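Local coordinates for putative periplasmic protein (PDB 3KN3), which binds glutathione and, with its periplasmic binding protein fold, probably serves as the solute receptor of an ABC-type transporter, perhaps one for tungstate, at residues Gly19-Leu24 / Leu36-Val41; Lys29-Val34 / Ile225-Ser230; Glu105-Ile110 / Val115-Arg120. All blocks are in the same frame, centred on the assembly; numbering follows the deposited sequence.

Contact 1. Residues Gly19-Leu24 / Leu36-Val41; sequences GLLDVL and LKWVAV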
ATOM      1  N   GLY A  19      -4.492  -0.798  10.297  1.00 33.61           N
ATOM      2  CA  GLY A  19      -4.647  -1.841  11.289  1.00 24.71           C
ATOM      3  C   GLY A  19      -3.732  -3.049  11.124  1.00 25.59           C
ATOM      4  O   GLY A  19      -3.716  -3.926  11.987  1.00 32.90           O
ATOM      5  N   LEU A  20      -2.962  -3.106  10.039  1.00 22.65           N
ATOM      6  CA  LEU A  20      -2.010  -4.203   9.841  1.00 25.17           C
ATOM      7  C   LEU A  20      -1.222  -4.522  11.132  1.00 29.36           C
ATOM      8  O   LEU A  20      -1.105  -5.678  11.527  1.00 28.46           O
ATOM      9  CB  LEU A  20      -1.046  -3.875   8.701  1.00 24.41           C
ATOM     10  CG  LEU A  20       0.013  -4.916   8.299  1.00 32.63           C
ATOM     11  CD1 LEU A  20      -0.617  -6.292   8.089  1.00 33.47           C
ATOM     12  CD2 LEU A  20       0.776  -4.459   7.054  1.00 31.23           C
ATOM     13  N   LEU A  21      -0.693  -3.495  11.786  1.00 24.94           N
ATOM     14  CA  LEU A  21       0.164  -3.707  12.949  1.00 30.16           C
ATOM     15  C   LEU A  21      -0.587  -4.325  14.119  1.00 35.39           C
ATOM     16  O   LEU A  21      -0.040  -5.151  14.856  1.00 34.05           O
ATOM     17  CB  LEU A  21       0.803  -2.394  13.397  1.00 29.75           C
ATOM     18  CG  LEU A  21       1.874  -1.907  12.429  1.00 33.17           C
ATOM     19  CD1 LEU A  21       2.278  -0.499  12.751  1.00 31.29           C
ATOM     20  CD2 LEU A  21       3.054  -2.839  12.510  1.00 36.52           C
ATOM     21  N   ASP A  22      -1.841  -3.914  14.277  1.00 31.25           N
ATOM     22  CA  ASP A  22      -2.700  -4.410  15.342  1.00 32.29           C
ATOM     23  C   ASP A  22      -3.075  -5.856  15.105  1.00 34.12           C
ATOM     24  O   ASP A  22      -3.500  -6.548  16.016  1.00 31.08           O
ATOM     25  CB  ASP A  22      -3.951  -3.546  15.432  1.00 37.18           C
ATOM     26  CG  ASP A  22      -3.616  -2.096  15.685  1.00 48.07           C
ATOM     27  OD1 ASP A  22      -3.507  -1.332  14.702  1.00 51.49           O
ATOM     28  OD2 ASP A  22      -3.416  -1.734  16.865  1.00 52.63           O
ATOM     29  N   VAL A  23      -2.916  -6.308  13.866  1.00 36.48           N
ATOM     30  CA  VAL A  23      -3.117  -7.703  13.559  1.00 36.61           C
ATOM     31  C   VAL A  23      -1.839  -8.488  13.885  1.00 42.48           C
ATOM     32  O   VAL A  23      -1.886  -9.493  14.596  1.00 41.52           O
ATOM     33  CB  VAL A  23      -3.484  -7.899  12.098  1.00 38.02           C
ATOM     34  CG1 VAL A  23      -3.654  -9.377  11.805  1.00 38.07           C
ATOM     35  CG2 VAL A  23      -4.762  -7.128  11.761  1.00 37.54           C
ATOM     36  N   LEU A  24      -0.704  -8.012  13.372  1.00 38.42           N
ATOM     37  CA  LEU A  24       0.588  -8.669  13.564  1.00 31.40           C
ATOM     38  C   LEU A  24       1.031  -8.759  15.028  1.00 29.55           C
ATOM     39  O   LEU A  24       1.532  -9.782  15.454  1.00 33.90           O
ATOM     40  CB  LEU A  24       1.658  -7.978  12.723  1.00 29.30           C
ATOM     41  CG  LEU A  24       1.376  -8.034  11.215  1.00 30.75           C
ATOM     42  CD1 LEU A  24       2.356  -7.200  10.411  1.00 25.88           C
ATOM     43  CD2 LEU A  24       1.398  -9.479  10.746  1.00 30.88           C
ATOM     44  N   LEU A  36       5.468  -5.851  20.371  1.00 31.51           N
ATOM     45  CA  LEU A  36       5.684  -4.826  19.365  1.00 33.95           C
ATOM     46  C   LEU A  36       5.259  -3.446  19.878  1.00 35.97           C
ATOM     47  O   LEU A  36       4.122  -3.245  20.296  1.00 33.15           O
ATOM     48  CB  LEU A  36       4.867  -5.171  18.127  1.00 40.18           C
ATOM     49  CG  LEU A  36       5.558  -4.942  16.790  1.00 45.39           C
ATOM     50  CD1 LEU A  36       6.895  -5.659  16.802  1.00 45.87           C
ATOM     51  CD2 LEU A  36       4.664  -5.427  15.651  1.00 43.60           C
ATOM     52  N   LYS A  37       6.181  -2.498  19.851  1.00 35.42           N
ATOM     53  CA  LYS A  37       5.870  -1.136  20.254  1.00 39.51           C
ATOM     54  C   LYS A  37       6.202  -0.211  19.083  1.00 35.66           C
ATOM     55  O   LYS A  37       7.327  -0.209  18.574  1.00 37.58           O
ATOM     56  CB  LYS A  37       6.655  -0.739  21.515  1.00 40.67           C
ATOM     57  CG  LYS A  37       6.269  -1.480  22.803  1.00 48.39           C
ATOM     58  CD  LYS A  37       4.894  -1.053  23.347  1.00 61.23           C
ATOM     59  CE  LYS A  37       4.824   0.438  23.754  1.00 67.15           C
ATOM     60  NZ  LYS A  37       5.180   0.680  25.197  1.00 67.26           N
ATOM     61  N   TRP A  38       5.230   0.562  18.627  1.00 28.12           N
ATOM     62  CA  TRP A  38       5.501   1.399  17.469  1.00 28.03           C
ATOM     63  C   TRP A  38       5.101   2.856  17.630  1.00 32.84           C
ATOM     64  O   TRP A  38       4.209   3.197  18.389  1.00 30.36           O
ATOM     65  CB  TRP A  38       4.872   0.810  16.207  1.00 22.37           C
ATOM     66  CG  TRP A  38       3.365   0.708  16.212  1.00 30.46           C
ATOM     67  CD1 TRP A  38       2.479   1.647  15.765  1.00 31.46           C
ATOM     68  CD2 TRP A  38       2.574  -0.404  16.669  1.00 33.88           C
ATOM     69  NE1 TRP A  38       1.188   1.191  15.917  1.00 31.53           N
ATOM     70  CE2 TRP A  38       1.219  -0.061  16.468  1.00 32.55           C
ATOM     71  CE3 TRP A  38       2.878  -1.647  17.238  1.00 29.77           C
ATOM     72  CZ2 TRP A  38       0.177  -0.919  16.805  1.00 33.95           C
ATOM     73  CZ3 TRP A  38       1.844  -2.499  17.569  1.00 23.70           C
ATOM     74  CH2 TRP A  38       0.510  -2.135  17.354  1.00 29.53           C
ATOM     75  N   VAL A  39       5.778   3.717  16.893  1.00 35.11           N
ATOM     76  CA  VAL A  39       5.381   5.097  16.840  1.00 39.08           C
ATOM     77  C   VAL A  39       5.101   5.422  15.387  1.00 39.49           C
ATOM     78  O   VAL A  39       5.887   5.063  14.507  1.00 35.56           O
ATOM     79  CB  VAL A  39       6.457   6.014  17.404  1.00 37.82           C
ATOM     80  CG1 VAL A  39       5.915   7.418  17.520  1.00 36.38           C
ATOM     81  CG2 VAL A  39       6.882   5.525  18.773  1.00 43.46           C
ATOM     82  N   ALA A  40       3.971   6.087  15.148  1.00 32.16           N
ATOM     83  CA  ALA A  40       3.500   6.362  13.795  1.00 28.89           C
ATOM     84  C   ALA A  40       3.644   7.844  13.454  1.00 30.10           C
ATOM     85  O   ALA A  40       2.982   8.693  14.036  1.00 30.84           O
ATOM     86  CB  ALA A  40       2.051   5.910  13.637  1.00 22.55           C
ATOM     87  N   VAL A  41       4.529   8.145  12.514  1.00 31.20           N
ATOM     88  CA  VAL A  41       4.811   9.523  12.143  1.00 30.94           C
ATOM     89  C   VAL A  41       4.811   9.648  10.633  1.00 34.86           C
ATOM     90  O   VAL A  41       4.270   8.790   9.936  1.00 40.34           O
ATOM     91  CB  VAL A  41       6.177  10.015  12.711  1.00 21.93           C
ATOM     92  CG1 VAL A  41       6.129  10.131  14.246  1.00 19.72           C
ATOM     93  CG2 VAL A  41       7.326   9.121  12.255  1.00 20.15           C
TER
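Leu-21 lies along one face of the Trp-38 indole, and the two side chains run past each other in opposite directions. Its CD1 methyl sits 3.6 Å from the centroid of the five-membered ring and only 6° off the ring normal, an almost vertical CH-pi contact. Further back along the same face, Leu-21 CB rests near the benzo rim, 3.8 Å from Trp-38 CZ2. With CG turned beside the backbone N, the CD1 branch of Leu-21 swings over the five-membered ring. Asp-22 approaches differently: OD2 comes up to the indole edge in the ring plane, 3.7 Å from Trp-38 CZ2, while the carboxylate is turned 78° to the ring.

Helix 20-32 belongs, with helix 13-18, to the helical connection of a beta-alpha-beta crossover from strand 6-12 to its parallel neighbour 35-41, in the first lobe of the periplasmic binding protein fold. The axes of the two short segments run nearly antiparallel at 166°, 9.9 Å apart at closest approach. Toward the start of the strand, Leu-21 CD2 meets Leu-36 CD2 at 4.4 Å, and Met-9 of strand 6-12 lies against Leu-21, Leu-36 and Trp-38.

The indole is held in rotation by Trp-38 NE1, which is hydrogen-bonded to Asp-16 OD1. An alanine in place of Trp-38 would take away the surface under Leu-21 CD1 and is likely to leave Asp-16 OD1 without this donor. The backbone N of Trp-38 is hydrogen-bonded to a glycerol, probably from the crystallisation liquor.

Contact 2. Residues Lys29-Val34 / Ile225-Ser230; sequences KKDTGV and IDWIVS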
ATOM      1  N   LYS A  29       3.236 -11.680  19.673  1.00 31.26           N
ATOM      2  CA  LYS A  29       3.316 -11.840  21.112  1.00 34.59           C
ATOM      3  C   LYS A  29       3.018 -13.283  21.492  1.00 38.88           C
ATOM      4  O   LYS A  29       3.665 -13.847  22.359  1.00 38.03           O
ATOM      5  CB  LYS A  29       2.316 -10.912  21.795  1.00 32.13           C
ATOM      6  CG  LYS A  29       2.402 -10.942  23.310  1.00 32.57           C
ATOM      7  CD  LYS A  29       3.817 -10.639  23.771  1.00 38.69           C
ATOM      8  CE  LYS A  29       3.957 -10.864  25.258  1.00 37.61           C
ATOM      9  NZ  LYS A  29       3.094  -9.930  26.007  1.00 41.93           N
ATOM     10  N   LYS A  30       2.034 -13.869  20.817  1.00 41.18           N
ATOM     11  CA  LYS A  30       1.640 -15.253  21.037  1.00 39.73           C
ATOM     12  C   LYS A  30       2.719 -16.263  20.630  1.00 40.87           C
ATOM     13  O   LYS A  30       2.945 -17.246  21.328  1.00 39.69           O
ATOM     14  CB  LYS A  30       0.333 -15.546  20.294  1.00 48.42           C
ATOM     15  CG  LYS A  30       0.059 -17.018  20.014  1.00 57.02           C
ATOM     16  CD  LYS A  30      -1.389 -17.368  20.317  1.00 64.92           C
ATOM     17  CE  LYS A  30      -1.565 -17.680  21.806  1.00 75.45           C
ATOM     18  NZ  LYS A  30      -2.912 -17.305  22.338  1.00 77.83           N
ATOM     19  N   ASP A  31       3.391 -16.023  19.510  1.00 35.34           N
ATOM     20  CA  ASP A  31       4.365 -16.992  19.022  1.00 38.60           C
ATOM     21  C   ASP A  31       5.707 -16.880  19.701  1.00 43.32           C
ATOM     22  O   ASP A  31       6.506 -17.816  19.667  1.00 46.08           O
ATOM     23  CB  ASP A  31       4.573 -16.851  17.517  1.00 39.22           C
ATOM     24  CG  ASP A  31       3.404 -17.369  16.720  1.00 45.82           C
ATOM     25  OD1 ASP A  31       3.454 -17.286  15.479  1.00 45.96           O
ATOM     26  OD2 ASP A  31       2.434 -17.856  17.335  1.00 52.76           O
ATOM     27  N   THR A  32       5.942 -15.749  20.352  1.00 40.14           N
ATOM     28  CA  THR A  32       7.303 -15.301  20.547  1.00 30.20           C
ATOM     29  C   THR A  32       7.566 -14.697  21.921  1.00 26.67           C
ATOM     30  O   THR A  32       8.704 -14.654  22.378  1.00 28.72           O
ATOM     31  CB  THR A  32       7.632 -14.306  19.411  1.00 35.95           C
ATOM     32  OG1 THR A  32       8.853 -14.679  18.778  1.00 43.04           O
ATOM     33  CG2 THR A  32       7.706 -12.886  19.907  1.00 23.16           C
ATOM     34  N   GLY A  33       6.502 -14.254  22.591  1.00 30.36           N
ATOM     35  CA  GLY A  33       6.614 -13.545  23.862  1.00 24.14           C
ATOM     36  C   GLY A  33       7.074 -12.090  23.755  1.00 27.09           C
ATOM     37  O   GLY A  33       7.205 -11.412  24.765  1.00 31.21           O
ATOM     38  N   VAL A  34       7.318 -11.601  22.541  1.00 26.61           N
ATOM     39  CA  VAL A  34       7.792 -10.230  22.354  1.00 24.20           C
ATOM     40  C   VAL A  34       6.657  -9.240  22.072  1.00 31.60           C
ATOM     41  O   VAL A  34       5.784  -9.509  21.245  1.00 36.15           O
ATOM     42  CB  VAL A  34       8.784 -10.122  21.188  1.00 26.01           C
ATOM     43  CG1 VAL A  34       9.092  -8.643  20.879  1.00 26.51           C
ATOM     44  CG2 VAL A  34      10.058 -10.927  21.459  1.00 19.56           C
ATOM     45  N   ILE A 225      11.543 -10.255  11.589  1.00 27.32           N
ATOM     46  CA  ILE A 225      11.555 -10.377  10.141  1.00 25.87           C
ATOM     47  C   ILE A 225      11.466 -11.842   9.714  1.00 30.73           C
ATOM     48  O   ILE A 225      10.744 -12.181   8.781  1.00 37.61           O
ATOM     49  CB  ILE A 225      12.806  -9.691   9.532  1.00 28.33           C
ATOM     50  CG1 ILE A 225      12.638  -8.171   9.536  1.00 27.47           C
ATOM     51  CG2 ILE A 225      13.085 -10.200   8.131  1.00 20.85           C
ATOM     52  CD1 ILE A 225      13.900  -7.439   9.147  1.00 27.75           C
ATOM     53  N   ASP A 226      12.191 -12.716  10.399  1.00 32.73           N
ATOM     54  CA  ASP A 226      12.146 -14.134  10.065  1.00 31.72           C
ATOM     55  C   ASP A 226      10.735 -14.682  10.309  1.00 36.16           C
ATOM     56  O   ASP A 226      10.219 -15.485   9.536  1.00 38.54           O
ATOM     57  CB  ASP A 226      13.177 -14.925  10.873  1.00 31.58           C
ATOM     58  CG  ASP A 226      14.619 -14.608  10.478  1.00 39.47           C
ATOM     59  OD1 ASP A 226      14.837 -13.978   9.422  1.00 36.53           O
ATOM     60  OD2 ASP A 226      15.542 -15.006  11.229  1.00 43.76           O
ATOM     61  N   TRP A 227      10.106 -14.227  11.384  1.00 35.10           N
ATOM     62  CA  TRP A 227       8.753 -14.670  11.717  1.00 30.93           C
ATOM     63  C   TRP A 227       7.787 -14.321  10.578  1.00 34.38           C
ATOM     64  O   TRP A 227       7.049 -15.172  10.087  1.00 37.70           O
ATOM     65  CB  TRP A 227       8.331 -14.027  13.037  1.00 28.46           C
ATOM     66  CG  TRP A 227       6.929 -14.275  13.465  1.00 31.64           C
ATOM     67  CD1 TRP A 227       6.439 -15.410  14.030  1.00 28.58           C
ATOM     68  CD2 TRP A 227       5.838 -13.351  13.407  1.00 29.96           C
ATOM     69  NE1 TRP A 227       5.106 -15.266  14.301  1.00 30.54           N
ATOM     70  CE2 TRP A 227       4.711 -14.007  13.932  1.00 33.15           C
ATOM     71  CE3 TRP A 227       5.703 -12.036  12.951  1.00 32.51           C
ATOM     72  CZ2 TRP A 227       3.454 -13.388  14.022  1.00 33.08           C
ATOM     73  CZ3 TRP A 227       4.454 -11.427  13.034  1.00 33.47           C
ATOM     74  CH2 TRP A 227       3.350 -12.105  13.565  1.00 33.81           C
ATOM     75  N   ILE A 228       7.829 -13.066  10.148  1.00 29.47           N
ATOM     76  CA  ILE A 228       7.012 -12.574   9.049  1.00 36.47           C
ATOM     77  C   ILE A 228       7.243 -13.372   7.755  1.00 44.57           C
ATOM     78  O   ILE A 228       6.321 -13.758   7.047  1.00 47.24           O
ATOM     79  CB  ILE A 228       7.377 -11.113   8.780  1.00 35.64           C
ATOM     80  CG1 ILE A 228       6.765 -10.209   9.855  1.00 30.97           C
ATOM     81  CG2 ILE A 228       6.960 -10.710   7.382  1.00 37.24           C
ATOM     82  CD1 ILE A 228       5.303  -9.919   9.650  1.00 27.53           C
ATOM     83  N   VAL A 229       8.502 -13.628   7.469  1.00 44.68           N
ATOM     84  CA  VAL A 229       8.895 -14.291   6.250  1.00 43.75           C
ATOM     85  C   VAL A 229       8.587 -15.796   6.279  1.00 53.72           C
ATOM     86  O   VAL A 229       8.488 -16.432   5.230  1.00 57.54           O
ATOM     87  CB  VAL A 229      10.389 -14.024   6.035  1.00 37.57           C
ATOM     88  CG1 VAL A 229      11.145 -15.297   5.791  1.00 36.00           C
ATOM     89  CG2 VAL A 229      10.594 -12.973   4.954  1.00 30.57           C
ATOM     90  N   SER A 230       8.405 -16.354   7.480  1.00 54.51           N
ATOM     91  CA  SER A 230       8.142 -17.790   7.652  1.00 53.19           C
ATOM     92  C   SER A 230       6.866 -18.241   6.952  1.00 57.95           C
ATOM     93  O   SER A 230       5.882 -17.495   6.885  1.00 52.34           O
ATOM     94  CB  SER A 230       8.068 -18.174   9.139  1.00 46.34           C
ATOM     95  OG  SER A 230       6.733 -18.143   9.623  1.00 43.78           O
TER
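Asp-31 and Trp-227 mark the nearest approach of the two backbones, with CA atoms 8.8 Å apart, so that the facing turns of helices 20-32 and 218-229 are bridged by the side chains of this pair. The joining bond runs from Trp-227 NE1 to Asp-31 OD1, 2.9 Å long and practically straight, with an N-H...O angle of 178°. OD1 lies in the indole plane, at the ring edge, while the carboxylate is turned 76° to that plane and the two side chains cross at about a right angle. The place of OD1 is less certain, because it comes too close to another atom of the model. The bond from CA to CB of Trp-227 already points toward Asp-31, and CG, anti to the backbone N (chi1 175°), extends the indole in that direction.

If OD1 is where the model puts it, the same oxygen also forms a salt bridge with Lys-232, and the nearby positive charge would probably keep the aspartate ionised. The Trp-227 ring meets that of Tyr-28, and Met-233 of helix 231-238 touches both Asp-31 and Trp-227.

In the backbone of the same helix, Trp-227 O accepts two bonds from Ser-230, the residue just before helix 231-238. The side-chain OG donates at 3.0 Å to Trp-227 O, in the carbonyl plane and on a lone pair, and the backbone N of Ser-230 adds the second.

Away from the glutathione site, the join belongs to a feature of the periplasmic binding protein fold, the return of the C-terminal helices to the lobe that begins the chain.

Contact 3. Residues Glu105-Ile110 / Val115-Arg120; sequences EAFKLI and VKFVSR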
ATOM      1  N   GLU A 105      -4.662  -4.921 -20.251  1.00 30.69           N
ATOM      2  CA  GLU A 105      -5.672  -5.012 -21.311  1.00 28.70           C
ATOM      3  C   GLU A 105      -6.822  -4.048 -21.069  1.00 32.28           C
ATOM      4  O   GLU A 105      -7.315  -3.420 -22.004  1.00 29.93           O
ATOM      5  CB  GLU A 105      -6.222  -6.442 -21.461  1.00 25.73           C
ATOM      6  CG  GLU A 105      -5.220  -7.435 -22.062  1.00 24.36           C
ATOM      7  CD  GLU A 105      -5.683  -8.897 -21.987  1.00 27.39           C
ATOM      8  OE1 GLU A 105      -6.337  -9.299 -21.001  1.00 27.76           O
ATOM      9  OE2 GLU A 105      -5.385  -9.647 -22.927  1.00 29.27           O
ATOM     10  N   ALA A 106      -7.246  -3.946 -19.810  1.00 29.07           N
ATOM     11  CA  ALA A 106      -8.310  -3.033 -19.433  1.00 24.70           C
ATOM     12  C   ALA A 106      -7.906  -1.569 -19.651  1.00 24.28           C
ATOM     13  O   ALA A 106      -8.668  -0.801 -20.218  1.00 24.90           O
ATOM     14  CB  ALA A 106      -8.711  -3.261 -18.006  1.00 27.50           C
ATOM     15  N   PHE A 107      -6.714  -1.191 -19.202  1.00 20.42           N
ATOM     16  CA  PHE A 107      -6.252   0.175 -19.402  1.00 28.74           C
ATOM     17  C   PHE A 107      -6.149   0.553 -20.883  1.00 36.79           C
ATOM     18  O   PHE A 107      -6.566   1.646 -21.271  1.00 35.12           O
ATOM     19  CB  PHE A 107      -4.940   0.448 -18.667  1.00 20.20           C
ATOM     20  CG  PHE A 107      -5.118   0.744 -17.208  1.00 26.12           C
ATOM     21  CD1 PHE A 107      -6.216   0.244 -16.516  1.00 26.93           C
ATOM     22  CD2 PHE A 107      -4.174   1.492 -16.516  1.00 23.77           C
ATOM     23  CE1 PHE A 107      -6.377   0.497 -15.179  1.00 27.08           C
ATOM     24  CE2 PHE A 107      -4.315   1.736 -15.162  1.00 20.84           C
ATOM     25  CZ  PHE A 107      -5.428   1.257 -14.493  1.00 28.38           C
ATOM     26  N   LYS A 108      -5.611  -0.347 -21.703  1.00 36.55           N
ATOM     27  CA  LYS A 108      -5.610  -0.155 -23.157  1.00 33.48           C
ATOM     28  C   LYS A 108      -7.020   0.096 -23.670  1.00 30.56           C
ATOM     29  O   LYS A 108      -7.231   0.948 -24.529  1.00 34.83           O
ATOM     30  CB  LYS A 108      -5.017  -1.375 -23.866  1.00 38.55           C
ATOM     31  CG  LYS A 108      -3.555  -1.213 -24.252  1.00 47.58           C
ATOM     32  CD  LYS A 108      -2.739  -2.485 -24.012  1.00 53.96           C
ATOM     33  CE  LYS A 108      -1.241  -2.231 -24.219  1.00 59.68           C
ATOM     34  NZ  LYS A 108      -0.374  -3.200 -23.470  1.00 64.12           N
ATOM     35  N   LEU A 109      -7.978  -0.661 -23.141  1.00 25.58           N
ATOM     36  CA  LEU A 109      -9.361  -0.537 -23.552  1.00 32.40           C
ATOM     37  C   LEU A 109      -9.922   0.816 -23.134  1.00 33.20           C
ATOM     38  O   LEU A 109     -10.635   1.465 -23.885  1.00 34.53           O
ATOM     39  CB  LEU A 109     -10.204  -1.656 -22.934  1.00 32.16           C
ATOM     40  CG  LEU A 109     -11.646  -1.712 -23.457  1.00 34.18           C
ATOM     41  CD1 LEU A 109     -11.644  -1.764 -24.983  1.00 30.55           C
ATOM     42  CD2 LEU A 109     -12.410  -2.903 -22.863  1.00 27.58           C
ATOM     43  N   ILE A 110      -9.602   1.211 -21.912  1.00 33.10           N
ATOM     44  CA  ILE A 110      -9.990   2.496 -21.370  1.00 32.20           C
ATOM     45  C   ILE A 110      -9.502   3.615 -22.281  1.00 32.09           C
ATOM     46  O   ILE A 110     -10.255   4.524 -22.623  1.00 22.82           O
ATOM     47  CB  ILE A 110      -9.428   2.677 -19.943  1.00 27.80           C
ATOM     48  CG1 ILE A 110     -10.248   1.856 -18.951  1.00 24.77           C
ATOM     49  CG2 ILE A 110      -9.437   4.123 -19.533  1.00 14.61           C
ATOM     50  CD1 ILE A 110      -9.580   1.670 -17.600  1.00 23.69           C
ATOM     51  N   VAL A 115     -12.710   6.021 -21.874  1.00 29.49           N
ATOM     52  CA  VAL A 115     -13.595   6.091 -20.715  1.00 31.74           C
ATOM     53  C   VAL A 115     -12.982   6.985 -19.629  1.00 29.59           C
ATOM     54  O   VAL A 115     -11.761   7.093 -19.494  1.00 31.86           O
ATOM     55  CB  VAL A 115     -13.931   4.705 -20.124  1.00 31.07           C
ATOM     56  CG1 VAL A 115     -14.266   3.726 -21.238  1.00 29.57           C
ATOM     57  CG2 VAL A 115     -12.779   4.201 -19.330  1.00 33.31           C
ATOM     58  N   LYS A 116     -13.837   7.637 -18.868  1.00 25.56           N
ATOM     59  CA  LYS A 116     -13.366   8.579 -17.877  1.00 31.12           C
ATOM     60  C   LYS A 116     -12.575   7.850 -16.801  1.00 30.22           C
ATOM     61  O   LYS A 116     -13.037   6.873 -16.223  1.00 27.19           O
ATOM     62  CB  LYS A 116     -14.538   9.363 -17.269  1.00 24.02           C
ATOM     63  CG  LYS A 116     -14.143  10.343 -16.191  1.00 25.09           C
ATOM     64  CD  LYS A 116     -13.499  11.616 -16.755  1.00 37.16           C
ATOM     65  CE  LYS A 116     -14.371  12.347 -17.785  1.00 38.10           C
ATOM     66  NZ  LYS A 116     -15.732  12.745 -17.307  1.00 48.64           N
ATOM     67  N   PHE A 117     -11.369   8.335 -16.548  1.00 27.94           N
ATOM     68  CA  PHE A 117     -10.565   7.817 -15.474  1.00 21.84           C
ATOM     69  C   PHE A 117     -10.086   8.946 -14.570  1.00 25.34           C
ATOM     70  O   PHE A 117      -9.441   9.887 -15.023  1.00 30.62           O
ATOM     71  CB  PHE A 117      -9.368   7.032 -16.013  1.00 24.00           C
ATOM     72  CG  PHE A 117      -8.582   6.367 -14.936  1.00 26.69           C
ATOM     73  CD1 PHE A 117      -8.819   5.050 -14.606  1.00 22.91           C
ATOM     74  CD2 PHE A 117      -7.652   7.083 -14.196  1.00 30.65           C
ATOM     75  CE1 PHE A 117      -8.107   4.443 -13.588  1.00 23.05           C
ATOM     76  CE2 PHE A 117      -6.945   6.482 -13.179  1.00 24.69           C
ATOM     77  CZ  PHE A 117      -7.180   5.160 -12.874  1.00 20.87           C
ATOM     78  N   VAL A 118     -10.376   8.824 -13.282  1.00 24.33           N
ATOM     79  CA  VAL A 118     -10.015   9.848 -12.315  1.00 23.32           C
ATOM     80  C   VAL A 118      -8.779   9.501 -11.491  1.00 25.22           C
ATOM     81  O   VAL A 118      -8.763   8.534 -10.744  1.00 21.90           O
ATOM     82  CB  VAL A 118     -11.180  10.136 -11.358  1.00 27.34           C
ATOM     83  CG1 VAL A 118     -10.826  11.314 -10.431  1.00 27.22           C
ATOM     84  CG2 VAL A 118     -12.464  10.405 -12.156  1.00 23.77           C
ATOM     85  N   SER A 119      -7.753  10.325 -11.616  1.00 29.78           N
ATOM     86  CA  SER A 119      -6.527  10.143 -10.864  1.00 31.65           C
ATOM     87  C   SER A 119      -6.545  11.011  -9.599  1.00 36.22           C
ATOM     88  O   SER A 119      -7.154  12.093  -9.577  1.00 33.17           O
ATOM     89  CB  SER A 119      -5.334  10.513 -11.748  1.00 28.60           C
ATOM     90  OG  SER A 119      -4.154  10.663 -10.991  1.00 30.73           O
ATOM     91  N   ARG A 120      -5.875  10.533  -8.551  1.00 32.52           N
ATOM     92  CA  ARG A 120      -5.717  11.310  -7.323  1.00 35.11           C
ATOM     93  C   ARG A 120      -5.077  12.650  -7.647  1.00 36.98           C
ATOM     94  O   ARG A 120      -5.448  13.667  -7.077  1.00 41.43           O
ATOM     95  CB  ARG A 120      -4.850  10.564  -6.289  1.00 32.35           C
ATOM     96  CG  ARG A 120      -5.549   9.426  -5.568  1.00 30.36           C
ATOM     97  CD  ARG A 120      -6.498   9.916  -4.501  1.00 36.44           C
ATOM     98  NE  ARG A 120      -5.806  10.624  -3.420  1.00 44.82           N
ATOM     99  CZ  ARG A 120      -5.325  10.040  -2.323  1.00 48.35           C
ATOM    100  NH1 ARG A 120      -5.440   8.730  -2.141  1.00 41.27           N
ATOM    101  NH2 ARG A 120      -4.723  10.770  -1.399  1.00 54.80           N
TER
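Ile-110 and Val-115 meet where helix 103-113 turns back into strand 117-119, a helix-to-strand connection in the second alpha/beta lobe of the periplasmic binding protein fold. The strand lies inside the mixed sheet of that lobe, with strands 148-150 and 168-172 as its parallel neighbours, and the helix is set against it by apolar, aromatic and backbone contacts.

The apolar part is tight. Val-115 CG2 pushes into the fork of the isoleucine, 3.3 Å from Ile-110 CG2 and 3.5 Å from Ile-110 CG1, the two side chains crossing at about a right angle. On Val-115, with CG1 beside the backbone N (chi1 -45°), CG2 is left between the backbone N and the carbonyl carbon, facing Ile-110. Phe-98 of helix 93-98 also touches Ile-110.

The aromatic part pairs two buried rings. Phe-107, one turn before Ile-110, extends its ring toward Phe-117 until Phe-107 CZ is 4.3 Å from Phe-117 CE1. The centroids are 5.8 Å apart and the planes stand at 63°, an oblique meeting. Trp-134 of helix 125-138 joins both rings, edge-to-face with Phe-117, so that the buried cluster ties two helices to the strand.

Beyond the strand comes Arg-120, which binds glutathione in this protein, although the ligand is absent here. Its guanidinium is positioned by a salt bridge from NH2 to Asp-122 OD1 and a hydrogen bond from NE to Gln-153 O.

Backbone hydrogen bonding across the contact rests on one bond, which closes the turn: Val-115 N donates to Ile-110 O at 3.0 Å, somewhat bent at 148°.

How the contacts relate
Contacts 1 and 2 share helix 20-32 and belong to the same lobe: the start of the helix packs on strand 35-41, its end on helix 218-229, and the two contacts touch where Leu-24 O lies 3.5 Å from Trp-227 CH2. Contact 3 belongs to the other lobe, across the chain's centre, its centre about 34 Å from that of contact 1 and 41 Å from that of contact 2. The chemistry follows depth. Contact 3 is buried, apolar and aromatic, closed by a backbone bond; contact 1 is partly buried and sets leucine against an indole face; contact 2, at the surface, relies on a polar bond to an indole edge.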